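Local coordinates for protein alkylhalidase CmlS (Streptomyces venezuelae, PDB 3I3L) that is a flavin-dependent halogenase of chloramphenicol biosynthesis that carries its FAD covalently bound through an aspartate, at residues M21-V26 / L45-T50; A38-H43 / R139-T144; R469-T474 / F533-L538; T474-T479 / Q526-E531. All blocks are in the same frame, centred on the assembly; numbering follows the deposited sequence.

Interaction 1 (M21-V26 / L45-T50); sequences MTRSKV and LGHDVT
Over one face of the His47 imidazole lies Arg23 CD, 3.3 Å above the ring plane and displaced toward the rim, a CH-pi contact; at the edge, near the plane, Ser24 N donates a nearly straight bond of 3.0 Å to His47 ND1. This is the entrance to the beta-alpha-beta unit of the Rossmann-like FAD-binding domain, where parallel strands 25-29 and 48-52 begin side by side. ND1 thus stands in for a backbone carbonyl just ahead of the first strand bridge, while NE2 pairs with Asp343 of helix 327-347, so both ring nitrogens are engaged, probably fixing the ring's rotation. The bend at chi2 (-66°) in Arg23 brings NE into a 3.0 Å bond with Leu45 O, NE in the carbonyl plane but Leu45 O 24° out of the guanidinium plane. Gly46 ends the preceding helix in a Schellman motif, and its positive phi suits a residue without a side chain, leaving room for the arginine. Parallel pairing follows: Asp48 N to Ser24 O, Val26 N to Asp48 O, Thr50 N to Val26 O. Lys25 and Asp48, on the exposed face, lie alongside each other, and Lys25 NZ reaches Asp48 OD2 at 3.2 Å, from above the carboxylate plane.

Interaction 2 (A38-H43 / R139-T144); sequences AGLTLH and RSRGIT
With CG anti to the backbone N (chi1 166°), His43 swings its imidazole out from helix 33-44 to Arg141, whose own CG lies anti to the carbonyl carbon (chi1 -57°) and whose chain then runs extended to NE, past the ring and on to Leu40. Arg141 CB sits 3.8 Å above the plane of the His43 ring, offset toward its rim, in a CH-pi contact. Arg141 O lies on the same side of the ring plane, 3.2 Å from His43 CE1. Farther along, Leu40 meets the arginine at about a right angle: its CD2 touches Arg141 CD at 3.7 Å and lies over one face of the guanidinium. Ile143 packs against the same helix. Its CD1 meets His43 CB at 3.8 Å and Leu40 CD2, and reaches Gly39 O at 3.7 Å, resting on the helix backbone where Gly39 puts no side chain between them. Gly142 closes helix 127-140 with a Schellman motif, its positive phi turning the chain so that Ile143 faces inward just before strand 144-146 joins the nucleotide-binding sheet. The contact therefore seats helix 33-44, which follows the glycine-rich turn of this Rossmann-like domain, against the end of helix 127-140. Glu137 forms a salt bridge with Arg141 NE, and Leu77 O takes NH2. Water 2 links Arg141 NH1 to Leu40 O (2.9 and 2.8 Å), so the arginine can offer its aliphatic stem and guanidinium face to apolar neighbours while each of its three nitrogens has a polar partner.

Interaction 3 (R469-T474 / F533-L538); sequences RLNSIT and FGYKTL
Leu470 CB stands 3.8 Å above the centre of the Tyr535 ring, nearly along the ring normal, so this CH-pi contact is face-on. The leucine methyls lie on the same side of the ring, CD1 3.9 Å from Tyr535 OH and CD2 a similar distance from CE1. Asn471 approaches the ring edge, its ND2 3.4 Å from Tyr535 CE2, with amide and ring planes turned 51° apart. A chi1 of -176° places the tyrosine's CG opposite its backbone N and lays the ring along the last turn of helix 456-471. That backbone N is held by Ile473 O at 3.0 Å, the donor tilted 31° from the carbonyl plane, while Ile473 CB and, at 3.2 Å, Leu470 O meet Tyr535 CB. Just before it, Gly534 occupies the N-cap position of helix 535-543; its bare alpha carbon fits where a side chain would run into the carbonyls of Ile473 and Thr474. Farther out, Thr552 and Val555 touch Leu470, and Phe476 packs on Tyr535. This corner of the C-terminal domain joins a helix end, the chain into strand 473-478 and a helix start: one hydrogen bond fixes Tyr535 N, and the side-chain contact probably rests largely on apolar packing over one ring face.

Interaction 4 (T474-T479 / Q526-E531); sequences TRFKWT and QDLAEE
Apolar packing carries this contact, where strand segment 474-478 crosses helix segment 526-531 at 109°, the axes 6.7 Å apart. Leu528 straddles Phe476 CB with its branched tip, CD2 at 3.8 Å and CD1 at 3.9 Å; CD2 also extends to Trp478 CB. The leucine's chi1 of -172° points CG toward the strand. Alongside, Ala529 CB rests 3.5 Å from Trp478 CB and 3.8 Å from the indole CG, oblique to the ring. Alanine suits this place because its single methyl lets the helix come close, while both aromatic side chains meet it at CB and lead their rings away: Phe476 to Tyr535 and Leu538, Trp478 to Leu504 and Leu564. Polar links are few. Water 3 accepts from Trp478 N at 2.9 Å and probably donates to Ala529 O at 2.7 Å, joining a strand amide to a carbonyl of the helix's last turn. Trp478 NE1 bonds to Lys482 O, anchoring the indole. Along the strand, Thr474 and Arg475 form a classic beta bulge opposite Tyr567. Within this C-terminal domain the helix is held to the sheet mainly by hydrocarbon contact between beta carbons and methyls, with the water serving backbone polar groups that do not meet directly.

How the interactions relate
From the N terminus, interaction 1 closes the short beta-alpha-beta loop between strands 25-29 and 48-52. Interaction 2 crosses it along the chain: it starts from helix 33-44, within that loop, and returns only at the end of helix 127-140. The two touch, as Leu42 of that helix packs on Val26 and Val49 and its O probably accepts a bond from His47 N, so helix and sheet of the FAD-binding domain are tied together. Interactions 3 and 4 come later, in the C-terminal domain, with centres about 50 Å away from the first pair. There 474-479/526-531 nests within 469-474/533-538, sharing Thr474 and strand 473-478, and Phe476 bridges both.

Interaction 1 (M21-V26 / L45-T50)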
loop_
_atom_site.group_PDB
_atom_site.type_symbol
_atom_site.label_atom_id
_atom_site.label_comp_id
_atom_site.label_asym_id
_atom_site.label_seq_id
_atom_site.Cartn_x
_atom_site.Cartn_y
_atom_site.Cartn_z
ATOM N N MET A 21 23.447 11.461 -21.467
ATOM C CA MET A 21 22.826 12.771 -21.518
ATOM C C MET A 21 21.444 12.649 -22.109
ATOM O O MET A 21 20.688 13.634 -22.120
ATOM C CB MET A 21 23.595 13.657 -22.490
ATOM C CG MET A 21 24.492 14.785 -21.923
ATOM S SD MET A 21 25.117 15.736 -23.330
ATOM C CE MET A 21 25.508 14.401 -24.458
ATOM N N THR A 22 21.111 11.478 -22.660
ATOM C CA THR A 22 19.766 11.262 -23.279
ATOM C C THR A 22 18.629 11.311 -22.255
ATOM O O THR A 22 18.733 10.733 -21.168
ATOM C CB THR A 22 19.673 9.896 -23.974
ATOM O OG1 THR A 22 20.760 9.751 -24.887
ATOM C CG2 THR A 22 18.362 9.767 -24.750
ATOM N N ARG A 23 17.573 12.014 -22.626
ATOM C CA ARG A 23 16.326 12.061 -21.888
ATOM C C ARG A 23 15.133 11.862 -22.828
ATOM O O ARG A 23 15.242 12.111 -24.034
ATOM C CB ARG A 23 16.187 13.394 -21.136
ATOM C CG ARG A 23 17.281 13.621 -20.097
ATOM C CD ARG A 23 17.185 12.596 -18.944
ATOM N NE ARG A 23 18.128 12.892 -17.850
ATOM C CZ ARG A 23 19.418 12.631 -17.884
ATOM N NH1 ARG A 23 19.952 11.993 -18.958
ATOM N NH2 ARG A 23 20.146 12.964 -16.806
ATOM N N SER A 24 13.984 11.463 -22.261
ATOM C CA SER A 24 12.804 11.070 -23.015
ATOM C C SER A 24 11.715 12.110 -22.959
ATOM O O SER A 24 11.575 12.853 -22.012
ATOM C CB SER A 24 12.225 9.749 -22.469
ATOM O OG SER A 24 13.090 8.651 -22.770
ATOM N N LYS A 25 10.939 12.155 -24.032
ATOM C CA LYS A 25 9.646 12.812 -23.998
ATOM C C LYS A 25 8.585 11.834 -23.462
ATOM O O LYS A 25 8.397 10.728 -24.026
ATOM C CB LYS A 25 9.265 13.228 -25.413
ATOM C CG LYS A 25 8.128 14.231 -25.476
ATOM C CD LYS A 25 8.107 14.897 -26.866
ATOM C CE LYS A 25 7.113 16.060 -26.919
ATOM N NZ LYS A 25 7.541 17.206 -25.981
ATOM N N VAL A 26 7.851 12.245 -22.432
ATOM C CA VAL A 26 6.911 11.327 -21.800
ATOM C C VAL A 26 5.546 11.922 -21.656
ATOM O O VAL A 26 5.409 12.972 -21.035
ATOM C CB VAL A 26 7.384 10.909 -20.363
ATOM C CG1 VAL A 26 6.443 9.859 -19.819
ATOM C CG2 VAL A 26 8.815 10.400 -20.393
ATOM N N LEU A 45 14.261 14.044 -12.680
ATOM C CA LEU A 45 15.237 13.165 -13.323
ATOM C C LEU A 45 15.694 13.693 -14.709
ATOM O O LEU A 45 16.490 13.058 -15.388
ATOM C CB LEU A 45 14.737 11.727 -13.447
ATOM C CG LEU A 45 14.454 10.989 -12.136
ATOM C CD1 LEU A 45 13.725 9.673 -12.428
ATOM C CD2 LEU A 45 15.772 10.732 -11.352
ATOM N N GLY A 46 15.154 14.846 -15.104
ATOM C CA GLY A 46 15.611 15.582 -16.245
ATOM C C GLY A 46 14.882 15.255 -17.537
ATOM O O GLY A 46 15.411 15.537 -18.607
ATOM N N HIS A 47 13.683 14.670 -17.457
ATOM C CA HIS A 47 12.944 14.302 -18.638
ATOM C C HIS A 47 11.916 15.310 -18.967
ATOM O O HIS A 47 11.639 16.203 -18.184
ATOM C CB HIS A 47 12.352 12.871 -18.490
ATOM C CG HIS A 47 13.401 11.829 -18.253
ATOM N ND1 HIS A 47 13.923 11.051 -19.264
ATOM C CD2 HIS A 47 14.044 11.455 -17.124
ATOM C CE1 HIS A 47 14.863 10.253 -18.777
ATOM N NE2 HIS A 47 14.952 10.472 -17.478
ATOM N N ASP A 48 11.299 15.152 -20.137
ATOM C CA ASP A 48 10.427 16.186 -20.670
ATOM C C ASP A 48 8.928 15.736 -20.586
ATOM O O ASP A 48 8.478 14.826 -21.337
ATOM C CB ASP A 48 10.882 16.438 -22.113
ATOM C CG ASP A 48 9.981 17.405 -22.878
ATOM O OD1 ASP A 48 9.183 18.097 -22.263
ATOM O OD2 ASP A 48 10.109 17.487 -24.112
ATOM N N VAL A 49 8.172 16.331 -19.655
ATOM C CA VAL A 49 6.886 15.737 -19.259
ATOM C C VAL A 49 5.686 16.521 -19.772
ATOM O O VAL A 49 5.646 17.749 -19.662
ATOM C CB VAL A 49 6.785 15.563 -17.723
ATOM C CG1 VAL A 49 5.442 15.024 -17.367
ATOM C CG2 VAL A 49 7.902 14.619 -17.200
ATOM N N THR A 50 4.689 15.804 -20.287
ATOM C CA THR A 50 3.366 16.393 -20.506
ATOM C C THR A 50 2.229 15.608 -19.776
ATOM O O THR A 50 2.134 14.423 -19.917
ATOM C CB THR A 50 3.097 16.585 -22.016
ATOM O OG1 THR A 50 4.090 17.503 -22.553
ATOM C CG2 THR A 50 1.713 17.162 -22.247
HETATM O O HOH W 1 6.135 15.879 -23.097
#

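Interaction 2 (A38-H43 / R139-T144)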
loop_
_atom_site.group_PDB
_atom_site.type_symbol
_atom_site.label_atom_id
_atom_site.label_comp_id
_atom_site.label_asym_id
_atom_site.label_seq_id
_atom_site.Cartn_x
_atom_site.Cartn_y
_atom_site.Cartn_z
ATOM N N ALA A 38 4.330 11.127 -10.734
ATOM C CA ALA A 38 5.152 10.606 -11.861
ATOM C C ALA A 38 5.845 11.792 -12.627
ATOM O O ALA A 38 7.026 11.735 -12.920
ATOM C CB ALA A 38 4.332 9.847 -12.808
ATOM N N GLY A 39 5.093 12.855 -12.900
ATOM C CA GLY A 39 5.616 13.993 -13.655
ATOM C C GLY A 39 6.681 14.762 -12.876
ATOM O O GLY A 39 7.760 15.012 -13.406
ATOM N N LEU A 40 6.399 15.073 -11.618
ATOM C CA LEU A 40 7.402 15.667 -10.722
ATOM C C LEU A 40 8.671 14.832 -10.643
ATOM O O LEU A 40 9.783 15.378 -10.662
ATOM C CB LEU A 40 6.849 15.836 -9.299
ATOM C CG LEU A 40 5.695 16.818 -9.133
ATOM C CD1 LEU A 40 5.029 16.625 -7.781
ATOM C CD2 LEU A 40 6.184 18.293 -9.332
ATOM N N THR A 41 8.547 13.512 -10.548
ATOM C CA THR A 41 9.759 12.692 -10.430
ATOM C C THR A 41 10.538 12.648 -11.751
ATOM O O THR A 41 11.747 12.761 -11.743
ATOM C CB THR A 41 9.432 11.262 -9.912
ATOM O OG1 THR A 41 8.744 11.395 -8.687
ATOM C CG2 THR A 41 10.693 10.426 -9.683
ATOM N N LEU A 42 9.829 12.465 -12.879
ATOM C CA LEU A 42 10.435 12.448 -14.210
ATOM C C LEU A 42 11.121 13.808 -14.549
ATOM O O LEU A 42 12.159 13.828 -15.149
ATOM C CB LEU A 42 9.382 12.176 -15.285
ATOM C CG LEU A 42 9.057 10.737 -15.633
ATOM C CD1 LEU A 42 7.685 10.640 -16.369
ATOM C CD2 LEU A 42 10.213 10.035 -16.395
ATOM N N HIS A 43 10.522 14.921 -14.132
ATOM C CA HIS A 43 11.127 16.249 -14.302
ATOM C C HIS A 43 12.431 16.393 -13.493
ATOM O O HIS A 43 13.454 16.788 -14.039
ATOM C CB HIS A 43 10.137 17.321 -13.900
ATOM C CG HIS A 43 10.761 18.661 -13.714
ATOM N ND1 HIS A 43 10.877 19.581 -14.753
ATOM C CD2 HIS A 43 11.273 19.259 -12.609
ATOM C CE1 HIS A 43 11.461 20.669 -14.293
ATOM N NE2 HIS A 43 11.713 20.503 -12.997
ATOM N N ARG A 139 2.970 22.301 -12.665
ATOM C CA ARG A 139 2.941 23.496 -13.518
ATOM C C ARG A 139 4.097 24.448 -13.214
ATOM O O ARG A 139 4.820 24.837 -14.108
ATOM C CB ARG A 139 1.611 24.260 -13.354
ATOM C CG ARG A 139 0.479 23.770 -14.269
ATOM C CD ARG A 139 -0.729 24.688 -14.147
ATOM N NE ARG A 139 -1.977 24.006 -14.473
ATOM C CZ ARG A 139 -2.504 23.981 -15.685
ATOM N NH1 ARG A 139 -1.894 24.624 -16.675
ATOM N NH2 ARG A 139 -3.630 23.319 -15.922
ATOM N N SER A 140 4.241 24.814 -11.949
ATOM C CA SER A 140 5.265 25.740 -11.468
ATOM C C SER A 140 6.654 25.286 -11.784
ATOM O O SER A 140 7.584 26.081 -11.687
ATOM C CB SER A 140 5.189 25.879 -9.954
ATOM O OG SER A 140 4.050 26.637 -9.634
ATOM N N ARG A 141 6.847 24.009 -12.100
ATOM C CA ARG A 141 8.204 23.582 -12.386
ATOM C C ARG A 141 8.438 23.555 -13.891
ATOM O O ARG A 141 9.506 23.153 -14.374
ATOM C CB ARG A 141 8.544 22.275 -11.688
ATOM C CG ARG A 141 8.368 22.354 -10.190
ATOM C CD ARG A 141 8.636 21.068 -9.463
ATOM N NE ARG A 141 8.469 21.237 -8.000
ATOM C CZ ARG A 141 8.925 20.366 -7.103
ATOM N NH1 ARG A 141 9.542 19.279 -7.518
ATOM N NH2 ARG A 141 8.759 20.586 -5.792
ATOM N N GLY A 142 7.424 23.990 -14.624
ATOM C CA GLY A 142 7.537 24.110 -16.096
ATOM C C GLY A 142 7.099 22.850 -16.844
ATOM O O GLY A 142 7.234 22.778 -18.069
ATOM N N ILE A 143 6.559 21.875 -16.098
ATOM C CA ILE A 143 5.873 20.714 -16.663
ATOM C C ILE A 143 4.652 21.196 -17.350
ATOM O O ILE A 143 3.887 21.986 -16.784
ATOM C CB ILE A 143 5.455 19.644 -15.560
ATOM C CG1 ILE A 143 6.707 18.965 -14.972
ATOM C CG2 ILE A 143 4.545 18.657 -16.156
ATOM C CD1 ILE A 143 6.561 18.467 -13.438
ATOM N N THR A 144 4.438 20.700 -18.567
ATOM C CA THR A 144 3.262 21.069 -19.350
ATOM C C THR A 144 2.027 20.324 -18.865
ATOM O O THR A 144 2.038 19.080 -18.792
ATOM C CB THR A 144 3.502 20.695 -20.867
ATOM O OG1 THR A 144 4.732 21.279 -21.306
ATOM C CG2 THR A 144 2.327 21.188 -21.765
HETATM O O HOH W 2 10.298 18.027 -10.048
#

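Interaction 3 (R469-T474 / F533-L538)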
loop_
_atom_site.group_PDB
_atom_site.type_symbol
_atom_site.label_atom_id
_atom_site.label_comp_id
_atom_site.label_asym_id
_atom_site.label_seq_id
_atom_site.Cartn_x
_atom_site.Cartn_y
_atom_site.Cartn_z
ATOM N N ARG A 469 13.380 -16.542 20.127
ATOM C CA ARG A 469 13.309 -17.591 19.094
ATOM C C ARG A 469 14.627 -17.654 18.332
ATOM O O ARG A 469 15.205 -18.738 18.145
ATOM C CB ARG A 469 12.139 -17.395 18.150
ATOM C CG ARG A 469 10.798 -17.747 18.716
ATOM C CD ARG A 469 9.746 -17.009 17.891
ATOM N NE ARG A 469 8.375 -17.327 18.281
ATOM C CZ ARG A 469 7.651 -18.317 17.760
ATOM N NH1 ARG A 469 8.151 -19.117 16.806
ATOM N NH2 ARG A 469 6.411 -18.520 18.199
ATOM N N LEU A 470 15.126 -16.490 17.929
ATOM C CA LEU A 470 16.378 -16.416 17.204
ATOM C C LEU A 470 17.499 -17.051 18.050
ATOM O O LEU A 470 18.351 -17.797 17.525
ATOM C CB LEU A 470 16.720 -14.965 16.857
ATOM C CG LEU A 470 15.890 -14.323 15.729
ATOM C CD1 LEU A 470 16.060 -12.862 15.688
ATOM C CD2 LEU A 470 16.318 -14.903 14.364
ATOM N N ASN A 471 17.493 -16.771 19.358
ATOM C CA ASN A 471 18.572 -17.256 20.244
ATOM C C ASN A 471 18.535 -18.759 20.391
ATOM O O ASN A 471 19.585 -19.373 20.597
ATOM C CB ASN A 471 18.561 -16.553 21.631
ATOM C CG ASN A 471 19.094 -15.108 21.573
ATOM O OD1 ASN A 471 18.785 -14.286 22.432
ATOM N ND2 ASN A 471 19.890 -14.804 20.559
ATOM N N SER A 472 17.346 -19.347 20.230
ATOM C CA SER A 472 17.184 -20.781 20.389
ATOM C C SER A 472 17.660 -21.550 19.162
ATOM O O SER A 472 17.620 -22.779 19.154
ATOM C CB SER A 472 15.723 -21.159 20.664
ATOM O OG SER A 472 14.983 -21.056 19.471
ATOM N N ILE A 473 18.072 -20.821 18.133
ATOM C CA ILE A 473 18.456 -21.435 16.877
ATOM C C ILE A 473 19.926 -21.831 16.905
ATOM O O ILE A 473 20.826 -21.004 16.773
ATOM C CB ILE A 473 18.191 -20.515 15.667
ATOM C CG1 ILE A 473 16.662 -20.374 15.445
ATOM C CG2 ILE A 473 18.890 -21.031 14.415
ATOM C CD1 ILE A 473 16.309 -19.340 14.393
ATOM N N THR A 474 20.138 -23.122 17.053
ATOM C CA THR A 474 21.467 -23.677 17.152
ATOM C C THR A 474 21.911 -24.252 15.830
ATOM O O THR A 474 23.085 -24.570 15.659
ATOM C CB THR A 474 21.522 -24.763 18.260
ATOM O OG1 THR A 474 20.522 -25.755 18.008
ATOM C CG2 THR A 474 21.237 -24.135 19.636
ATOM N N PHE A 533 25.966 -23.803 10.793
ATOM C CA PHE A 533 26.077 -23.158 12.092
ATOM C C PHE A 533 24.771 -22.454 12.488
ATOM O O PHE A 533 23.845 -22.344 11.681
ATOM C CB PHE A 533 27.290 -22.222 12.198
ATOM C CG PHE A 533 27.441 -21.252 11.080
ATOM C CD1 PHE A 533 26.567 -20.165 10.955
ATOM C CD2 PHE A 533 28.483 -21.368 10.168
ATOM C CE1 PHE A 533 26.699 -19.273 9.930
ATOM C CE2 PHE A 533 28.637 -20.440 9.127
ATOM C CZ PHE A 533 27.739 -19.385 9.016
ATOM N N GLY A 534 24.703 -22.012 13.741
ATOM C CA GLY A 534 23.510 -21.419 14.306
ATOM C C GLY A 534 23.494 -19.892 14.295
ATOM O O GLY A 534 24.384 -19.233 13.726
ATOM N N TYR A 535 22.484 -19.341 14.949
ATOM C CA TYR A 535 22.295 -17.875 15.036
ATOM C C TYR A 535 23.521 -17.122 15.574
ATOM O O TYR A 535 23.982 -16.159 14.962
ATOM C CB TYR A 535 21.111 -17.565 15.945
ATOM C CG TYR A 535 20.789 -16.084 16.015
ATOM C CD1 TYR A 535 20.440 -15.372 14.848
ATOM C CD2 TYR A 535 20.793 -15.407 17.248
ATOM C CE1 TYR A 535 20.121 -14.023 14.892
ATOM C CE2 TYR A 535 20.476 -14.060 17.315
ATOM C CZ TYR A 535 20.145 -13.379 16.132
ATOM O OH TYR A 535 19.858 -12.067 16.168
ATOM N N LYS A 536 24.068 -17.576 16.708
ATOM C CA LYS A 536 25.205 -16.886 17.304
ATOM C C LYS A 536 26.352 -16.706 16.308
ATOM O O LYS A 536 26.928 -15.635 16.213
ATOM C CB LYS A 536 25.680 -17.619 18.584
ATOM C CG LYS A 536 24.714 -17.466 19.764
ATOM C CD LYS A 536 25.053 -18.488 20.878
ATOM C CE LYS A 536 24.041 -18.361 22.024
ATOM N NZ LYS A 536 24.420 -19.204 23.189
ATOM N N THR A 537 26.689 -17.755 15.556
ATOM C CA THR A 537 27.763 -17.636 14.607
ATOM C C THR A 537 27.385 -16.675 13.486
ATOM O O THR A 537 28.194 -15.869 13.023
ATOM C CB THR A 537 28.147 -19.000 13.965
ATOM O OG1 THR A 537 28.640 -19.918 14.972
ATOM C CG2 THR A 537 29.239 -18.750 12.890
ATOM N N LEU A 538 26.161 -16.788 13.002
ATOM C CA LEU A 538 25.722 -15.916 11.908
ATOM C C LEU A 538 25.817 -14.413 12.303
ATOM O O LEU A 538 26.383 -13.593 11.579
ATOM C CB LEU A 538 24.300 -16.292 11.503
ATOM C CG LEU A 538 23.727 -15.548 10.284
ATOM C CD1 LEU A 538 24.710 -15.396 9.137
ATOM C CD2 LEU A 538 22.482 -16.271 9.840
#

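Interaction 4 (T474-T479 / Q526-E531)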
loop_
_atom_site.group_PDB
_atom_site.type_symbol
_atom_site.label_atom_id
_atom_site.label_comp_id
_atom_site.label_asym_id
_atom_site.label_seq_id
_atom_site.Cartn_x
_atom_site.Cartn_y
_atom_site.Cartn_z
ATOM N N THR A 474 20.138 -23.122 17.053
ATOM C CA THR A 474 21.467 -23.677 17.152
ATOM C C THR A 474 21.911 -24.252 15.830
ATOM O O THR A 474 23.085 -24.570 15.659
ATOM C CB THR A 474 21.522 -24.763 18.260
ATOM O OG1 THR A 474 20.522 -25.755 18.008
ATOM C CG2 THR A 474 21.237 -24.135 19.636
ATOM N N ARG A 475 20.981 -24.418 14.895
ATOM C CA ARG A 475 21.363 -24.870 13.561
ATOM C C ARG A 475 20.550 -24.235 12.423
ATOM O O ARG A 475 19.322 -24.316 12.445
ATOM C CB ARG A 475 21.244 -26.401 13.504
ATOM C CG ARG A 475 21.405 -26.993 12.114
ATOM C CD ARG A 475 21.151 -28.481 12.159
ATOM N NE ARG A 475 21.345 -29.130 10.864
ATOM C CZ ARG A 475 20.902 -30.365 10.603
ATOM N NH1 ARG A 475 21.117 -30.924 9.404
ATOM N NH2 ARG A 475 20.226 -31.046 11.537
ATOM N N PHE A 476 21.226 -23.634 11.437
ATOM C CA PHE A 476 20.540 -23.103 10.248
ATOM C C PHE A 476 20.803 -24.002 9.053
ATOM O O PHE A 476 21.922 -24.466 8.882
ATOM C CB PHE A 476 21.032 -21.676 9.856
ATOM C CG PHE A 476 20.386 -20.549 10.620
ATOM C CD1 PHE A 476 19.028 -20.324 10.532
ATOM C CD2 PHE A 476 21.157 -19.690 11.414
ATOM C CE1 PHE A 476 18.423 -19.261 11.197
ATOM C CE2 PHE A 476 20.574 -18.643 12.108
ATOM C CZ PHE A 476 19.196 -18.417 11.992
ATOM N N LYS A 477 19.802 -24.167 8.186
ATOM C CA LYS A 477 19.987 -24.752 6.836
ATOM C C LYS A 477 19.705 -23.740 5.709
ATOM O O LYS A 477 18.800 -22.866 5.808
ATOM C CB LYS A 477 19.028 -25.910 6.646
ATOM C CG LYS A 477 19.209 -27.047 7.659
ATOM C CD LYS A 477 18.257 -28.227 7.233
ATOM C CE LYS A 477 18.435 -29.450 8.101
ATOM N NZ LYS A 477 17.181 -30.279 8.070
ATOM N N TRP A 478 20.464 -23.840 4.643
ATOM C CA TRP A 478 20.254 -22.972 3.484
ATOM C C TRP A 478 19.456 -23.760 2.444
ATOM O O TRP A 478 19.568 -24.993 2.374
ATOM C CB TRP A 478 21.597 -22.551 2.919
ATOM C CG TRP A 478 21.601 -21.623 1.763
ATOM C CD1 TRP A 478 21.832 -21.953 0.452
ATOM C CD2 TRP A 478 21.417 -20.192 1.789
ATOM N NE1 TRP A 478 21.784 -20.820 -0.320
ATOM C CE2 TRP A 478 21.545 -19.733 0.475
ATOM C CE3 TRP A 478 21.183 -19.271 2.802
ATOM C CZ2 TRP A 478 21.418 -18.378 0.134
ATOM C CZ3 TRP A 478 21.064 -17.938 2.480
ATOM C CH2 TRP A 478 21.193 -17.491 1.165
ATOM N N THR A 479 18.654 -23.049 1.658
ATOM C CA THR A 479 17.801 -23.677 0.637
ATOM C C THR A 479 18.573 -23.699 -0.679
ATOM O O THR A 479 18.891 -22.643 -1.248
ATOM C CB THR A 479 16.440 -22.944 0.456
ATOM O OG1 THR A 479 15.764 -22.827 1.725
ATOM C CG2 THR A 479 15.522 -23.715 -0.520
ATOM N N GLN A 526 27.406 -19.225 2.042
ATOM C CA GLN A 526 27.967 -20.445 1.482
ATOM C C GLN A 526 28.525 -21.359 2.607
ATOM O O GLN A 526 28.286 -22.554 2.638
ATOM C CB GLN A 526 29.105 -20.077 0.524
ATOM C CG GLN A 526 29.624 -21.290 -0.247
ATOM C CD GLN A 526 28.502 -21.908 -1.015
ATOM O OE1 GLN A 526 27.811 -21.223 -1.796
ATOM N NE2 GLN A 526 28.278 -23.204 -0.811
ATOM N N ASP A 527 29.245 -20.752 3.538
ATOM C CA ASP A 527 29.765 -21.450 4.714
ATOM C C ASP A 527 28.604 -21.983 5.523
ATOM O O ASP A 527 28.611 -23.152 5.945
ATOM C CB ASP A 527 30.617 -20.512 5.580
ATOM C CG ASP A 527 31.935 -20.097 4.909
ATOM O OD1 ASP A 527 32.401 -20.781 3.976
ATOM O OD2 ASP A 527 32.530 -19.083 5.331
ATOM N N LEU A 528 27.577 -21.153 5.694
ATOM C CA LEU A 528 26.369 -21.604 6.376
ATOM C C LEU A 528 25.755 -22.835 5.669
ATOM O O LEU A 528 25.348 -23.796 6.321
ATOM C CB LEU A 528 25.346 -20.464 6.519
ATOM C CG LEU A 528 24.124 -20.748 7.366
ATOM C CD1 LEU A 528 23.581 -19.425 7.986
ATOM C CD2 LEU A 528 22.990 -21.494 6.604
ATOM N N ALA A 529 25.637 -22.779 4.349
ATOM C CA ALA A 529 24.934 -23.846 3.628
ATOM C C ALA A 529 25.669 -25.162 3.864
ATOM O O ALA A 529 25.056 -26.173 3.991
ATOM C CB ALA A 529 24.851 -23.559 2.146
ATOM N N GLU A 530 26.983 -25.072 3.973
ATOM C CA GLU A 530 27.826 -26.245 4.163
ATOM C C GLU A 530 27.928 -26.738 5.605
ATOM O O GLU A 530 27.880 -27.909 5.828
ATOM C CB GLU A 530 29.209 -25.970 3.561
ATOM C CG GLU A 530 29.094 -25.545 2.069
ATOM C CD GLU A 530 30.424 -25.131 1.453
ATOM O OE1 GLU A 530 31.389 -24.843 2.201
ATOM O OE2 GLU A 530 30.499 -25.075 0.207
ATOM N N GLU A 531 28.033 -25.836 6.576
ATOM C CA GLU A 531 28.395 -26.194 7.940
ATOM C C GLU A 531 27.187 -26.150 8.829
ATOM O O GLU A 531 27.138 -26.805 9.874
ATOM C CB GLU A 531 29.456 -25.236 8.473
ATOM C CG GLU A 531 30.582 -24.890 7.506
ATOM C CD GLU A 531 31.437 -23.735 8.006
ATOM O OE1 GLU A 531 32.307 -23.287 7.247
ATOM O OE2 GLU A 531 31.247 -23.248 9.141
HETATM O O HOH W 3 22.397 -26.047 4.440
#